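PDB 2A2L: uncharacterized protein from Klebsiella pneumoniae, which is of unknown function but belongs to the HbpS-like family, whose namesake is a haem-degrading protein, and assembles as an octamer. Local coordinates for residues Ser63-Trp68 against Gln98-Ile103; Val35-Val40 against Val120-Gly125. All blocks are in the same frame, centred on the assembly; numbering follows the deposited sequence.

Contact 2 (Val35-Val40 with Val120-Gly125) joins the two central strands, 36-41 and 116-123, of a four-stranded antiparallel sheet. Contact 1 (Ser63-Trp68 with Gln98-Ile103) lies one layer out, where helix 59-72, which packs on that sheet, receives the loop leading to strand 107-111. Both segments of contact 1 fall between those of contact 2 in the sequence. About 11 Å separates their centres, yet the two touch: Ser63 OG is 2.5 Å from Ser38 OG, a probable hydrogen bond, and Lys66 NZ probably donates to Val122 O. One face of helix 59-72 thus meets the sheet while Asn65 and Trp68 meet the loop, giving a layered build within one HbpS-like domain.

Contact 1 (Ser63-Trp68 against Gln98-Ile103); sequences SLNKAW and QQRIII
In this HbpS-like domain, helix 59-72 is sandwiched between the central sheet and the loop carrying Gln98-Ile103, and Arg100 reaches from that loop to the helix. Its polar contact is a side-on, two-nitrogen grip on a single oxygen: Arg100 NE donates to Asn65 OD1 at 2.8 Å and 160°, while the bond from NH2 to the same Asn65 OD1 is more bent, at 135°. The oxygen lies in the guanidinium plane, but the amide stands at 77° to it; NH2 arrives nearly along the C=O axis, NE from above the carbonyl plane. The Arg100 chain bends at chi3, and the guanidinium also stacks on Trp68. Arg100 CZ sits 3.8 Å from the centroid of the five-membered ring of Trp68, a cation-pi contact over its face. These two partners together should fix the guanidinium's rotation. Apolar packing continues along the loop: Ile101 CG1 meets the indole edge at CZ3, and Ile102 CG1 presses on the backbone between Asn65 and Lys66. Lys66 runs extended past Ile102, its amine hydrogen-bonded to Val122 O and in a salt bridge with Asp130, and Lys66 CG passes 3.6 Å from Ile102 CG2.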
# COMPACT_ATOMS: atom_id res chain seq x y z
N SER A 63 -17.10 6.20 -6.40
CA SER A 63 -18.17 5.68 -7.27
C SER A 63 -17.96 4.22 -7.65
O SER A 63 -18.90 3.42 -7.55
CB SER A 63 -18.33 6.54 -8.53
OG SER A 63 -18.85 5.76 -9.59
N LEU A 64 -16.74 3.88 -8.07
CA LEU A 64 -16.34 2.47 -8.27
C LEU A 64 -16.58 1.61 -7.03
O LEU A 64 -17.23 0.57 -7.09
CB LEU A 64 -14.88 2.35 -8.73
CG LEU A 64 -14.37 0.95 -9.11
CD1 LEU A 64 -15.15 0.41 -10.30
CD2 LEU A 64 -12.85 0.90 -9.37
N ASN A 65 -16.09 2.04 -5.89
CA ASN A 65 -16.22 1.19 -4.71
C ASN A 65 -17.62 1.03 -4.16
O ASN A 65 -17.92 0.02 -3.53
CB ASN A 65 -15.25 1.61 -3.63
CG ASN A 65 -13.85 1.50 -4.09
OD1 ASN A 65 -13.47 0.53 -4.78
ND2 ASN A 65 -13.06 2.49 -3.74
N LYS A 66 -18.47 2.02 -4.40
CA LYS A 66 -19.89 1.88 -4.13
C LYS A 66 -20.45 0.76 -4.96
O LYS A 66 -21.26 0.01 -4.47
CB LYS A 66 -20.65 3.18 -4.40
CG LYS A 66 -20.42 4.26 -3.36
CD LYS A 66 -21.04 5.58 -3.79
CE LYS A 66 -21.24 6.55 -2.62
NZ LYS A 66 -21.83 7.82 -3.13
N ALA A 67 -20.02 0.64 -6.22
CA ALA A 67 -20.54 -0.43 -7.07
C ALA A 67 -20.02 -1.77 -6.54
O ALA A 67 -20.79 -2.72 -6.33
CB ALA A 67 -20.15 -0.23 -8.55
N TRP A 68 -18.72 -1.84 -6.32
CA TRP A 68 -18.10 -3.04 -5.81
C TRP A 68 -18.66 -3.44 -4.45
O TRP A 68 -18.81 -4.63 -4.18
CB TRP A 68 -16.57 -2.91 -5.78
CG TRP A 68 -15.89 -4.12 -5.23
CD1 TRP A 68 -15.42 -5.21 -5.93
CD2 TRP A 68 -15.59 -4.37 -3.85
NE1 TRP A 68 -14.85 -6.12 -5.07
CE2 TRP A 68 -14.95 -5.64 -3.79
CE3 TRP A 68 -15.84 -3.68 -2.66
CZ2 TRP A 68 -14.53 -6.21 -2.58
CZ3 TRP A 68 -15.43 -4.25 -1.46
CH2 TRP A 68 -14.78 -5.51 -1.43
N GLN A 98 -9.24 -3.11 2.23
CA GLN A 98 -8.49 -1.94 1.79
C GLN A 98 -9.36 -0.67 1.78
O GLN A 98 -9.12 0.26 0.99
CB GLN A 98 -7.85 -2.20 0.41
CG GLN A 98 -6.58 -3.08 0.44
CD GLN A 98 -6.82 -4.45 1.06
OE1 GLN A 98 -7.71 -5.20 0.62
NE2 GLN A 98 -6.04 -4.78 2.08
N GLN A 99 -10.34 -0.63 2.68
CA GLN A 99 -11.33 0.44 2.75
C GLN A 99 -12.17 0.61 1.47
O GLN A 99 -12.55 1.72 1.12
CB GLN A 99 -10.69 1.75 3.22
CG GLN A 99 -9.94 1.66 4.58
CD GLN A 99 -8.53 0.98 4.54
OE1 GLN A 99 -7.70 1.24 3.65
NE2 GLN A 99 -8.28 0.11 5.51
N ARG A 100 -12.49 -0.49 0.78
CA ARG A 100 -13.30 -0.42 -0.44
C ARG A 100 -14.77 -0.41 -0.11
O ARG A 100 -15.59 -0.08 -0.98
CB ARG A 100 -13.03 -1.61 -1.37
CG ARG A 100 -11.69 -1.56 -2.10
CD ARG A 100 -11.67 -2.54 -3.27
NE ARG A 100 -12.33 -1.96 -4.44
CZ ARG A 100 -12.59 -2.62 -5.56
NH1 ARG A 100 -12.23 -3.90 -5.65
NH2 ARG A 100 -13.20 -2.01 -6.57
N ILE A 101 -15.12 -0.79 1.12
CA ILE A 101 -16.53 -0.85 1.50
C ILE A 101 -17.09 0.54 1.77
O ILE A 101 -16.69 1.21 2.72
CB ILE A 101 -16.85 -1.84 2.65
CG1 ILE A 101 -16.62 -3.28 2.19
CG2 ILE A 101 -18.32 -1.71 3.07
CD1 ILE A 101 -16.63 -4.30 3.30
N ILE A 102 -18.00 0.99 0.92
CA ILE A 102 -18.62 2.30 1.11
C ILE A 102 -19.88 2.19 1.92
O ILE A 102 -20.60 1.21 1.81
CB ILE A 102 -18.85 3.06 -0.21
CG1 ILE A 102 -17.58 3.05 -1.07
CG2 ILE A 102 -19.23 4.51 0.08
CD1 ILE A 102 -16.43 3.77 -0.42
N ILE A 103 -20.12 3.19 2.78
CA ILE A 103 -21.09 3.04 3.87
C ILE A 103 -22.09 4.18 3.86
O ILE A 103 -22.81 4.39 4.83
CB ILE A 103 -20.40 2.93 5.27
CG1 ILE A 103 -19.45 4.11 5.51
CG2 ILE A 103 -19.71 1.59 5.42
CD1 ILE A 103 -19.06 4.32 6.93

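Contact 2 (Val35-Val40 against Val120-Gly125); sequences VVFSVV and VGVSGG
Phe37 leans across toward the neighbouring strand, with CG anti to its backbone N, and its ring meets two valines there. Val122 CG2 comes to the ring edge, 3.6 Å from Phe37 CD1, whereas Val120 approaches obliquely, its CB 3.7 Å from Phe37 CE1 and its CG1 near CZ. Val39 lies alongside Val120 and points the same way, so that Val39 CG2 and Val120 CG1 touch at 4.1 Å. At the other end the Val122 side chain crosses Val35 obliquely, its CG1, anti to its own backbone N, meeting Val35 CB and CG2. Phe37, Val39, Val120 and Val122 all lie on one face of the sheet, where helices 14-30 and 127-143 pack: Phe37 touches Met20, Val24 and Ala137, and Val120 touches Leu138. The strands are the middle pair of the domain's four-stranded antiparallel sheet, and their segments 36-40 and 120-123 run at 164° to each other. Phe37 with Val122 and Val39 with Val120 are the non-hydrogen-bonded pairs between these segments; Val36 with Ser123 and Ser38 with Gly121 are the hydrogen-bonded ones, each closed by two bonds. The straightest of these four runs from Ser38 N to Gly121 O, 2.8 Å at 158° and in the carbonyl plane. Val36, Ser38 and Ser123 point to the opposite face, beneath helix 59-72, where Ser63 OG, the partner of Ser38 OG, also bonds Gly121 O. Past the strand end Gly124 takes a positive phi, a backbone conformation readily open to glycine, and Val35 CG1 rests 3.9 Å from Gly125 N.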
# COMPACT_ATOMS: atom_id res chain seq x y z
N VAL A 35 -21.82 14.08 -11.80
CA VAL A 35 -21.43 12.89 -11.06
C VAL A 35 -20.45 11.97 -11.79
O VAL A 35 -20.38 11.99 -13.02
CB VAL A 35 -22.65 12.09 -10.57
CG1 VAL A 35 -23.54 12.96 -9.68
CG2 VAL A 35 -23.41 11.50 -11.72
N VAL A 36 -19.72 11.15 -11.04
CA VAL A 36 -19.18 9.88 -11.56
C VAL A 36 -20.19 8.71 -11.52
O VAL A 36 -20.90 8.54 -10.54
CB VAL A 36 -17.87 9.52 -10.88
CG1 VAL A 36 -17.07 8.45 -11.67
CG2 VAL A 36 -17.04 10.79 -10.71
N PHE A 37 -20.23 7.91 -12.59
CA PHE A 37 -21.04 6.68 -12.64
C PHE A 37 -20.14 5.49 -12.88
O PHE A 37 -19.24 5.53 -13.74
CB PHE A 37 -22.07 6.73 -13.78
CG PHE A 37 -22.98 5.51 -13.86
CD1 PHE A 37 -23.81 5.15 -12.78
CD2 PHE A 37 -23.04 4.75 -15.04
CE1 PHE A 37 -24.67 4.03 -12.84
CE2 PHE A 37 -23.91 3.62 -15.14
CZ PHE A 37 -24.73 3.26 -14.04
N SER A 38 -20.37 4.43 -12.12
CA SER A 38 -19.61 3.20 -12.31
C SER A 38 -20.54 2.02 -12.36
O SER A 38 -21.62 2.09 -11.78
CB SER A 38 -18.57 3.02 -11.23
OG SER A 38 -17.78 4.18 -11.16
N VAL A 39 -20.13 0.98 -13.09
CA VAL A 39 -20.81 -0.31 -13.12
C VAL A 39 -19.77 -1.40 -13.07
O VAL A 39 -18.81 -1.38 -13.82
CB VAL A 39 -21.65 -0.57 -14.43
CG1 VAL A 39 -22.41 -1.92 -14.32
CG2 VAL A 39 -22.63 0.54 -14.72
N VAL A 40 -19.98 -2.36 -12.18
CA VAL A 40 -19.14 -3.55 -12.12
C VAL A 40 -19.93 -4.75 -12.62
O VAL A 40 -21.16 -4.80 -12.46
CB VAL A 40 -18.59 -3.80 -10.69
CG1 VAL A 40 -17.60 -2.68 -10.30
CG2 VAL A 40 -19.74 -3.90 -9.66
N VAL A 120 -24.12 -0.96 -9.52
CA VAL A 120 -23.83 0.40 -9.97
C VAL A 120 -23.40 1.25 -8.77
O VAL A 120 -23.62 0.88 -7.63
CB VAL A 120 -25.05 1.06 -10.72
CG1 VAL A 120 -25.55 0.19 -11.88
CG2 VAL A 120 -26.22 1.35 -9.74
N GLY A 121 -22.77 2.38 -9.07
CA GLY A 121 -22.29 3.32 -8.06
C GLY A 121 -22.30 4.73 -8.64
O GLY A 121 -21.86 4.94 -9.77
N VAL A 122 -22.83 5.69 -7.88
CA VAL A 122 -22.85 7.11 -8.28
C VAL A 122 -22.22 7.93 -7.16
O VAL A 122 -22.44 7.67 -5.98
CB VAL A 122 -24.30 7.60 -8.56
CG1 VAL A 122 -24.36 9.11 -8.77
CG2 VAL A 122 -24.87 6.93 -9.79
N SER A 123 -21.41 8.92 -7.52
CA SER A 123 -20.80 9.77 -6.51
C SER A 123 -20.66 11.17 -7.06
O SER A 123 -20.50 11.34 -8.26
CB SER A 123 -19.45 9.22 -6.08
OG SER A 123 -18.90 10.00 -5.03
N GLY A 124 -20.73 12.16 -6.17
CA GLY A 124 -20.38 13.53 -6.52
C GLY A 124 -21.54 14.50 -6.35
O GLY A 124 -21.41 15.70 -6.58
N GLY A 125 -22.70 13.97 -5.96
CA GLY A 125 -23.77 14.82 -5.47
C GLY A 125 -23.81 14.73 -3.96
O GLY A 125 -22.86 14.25 -3.35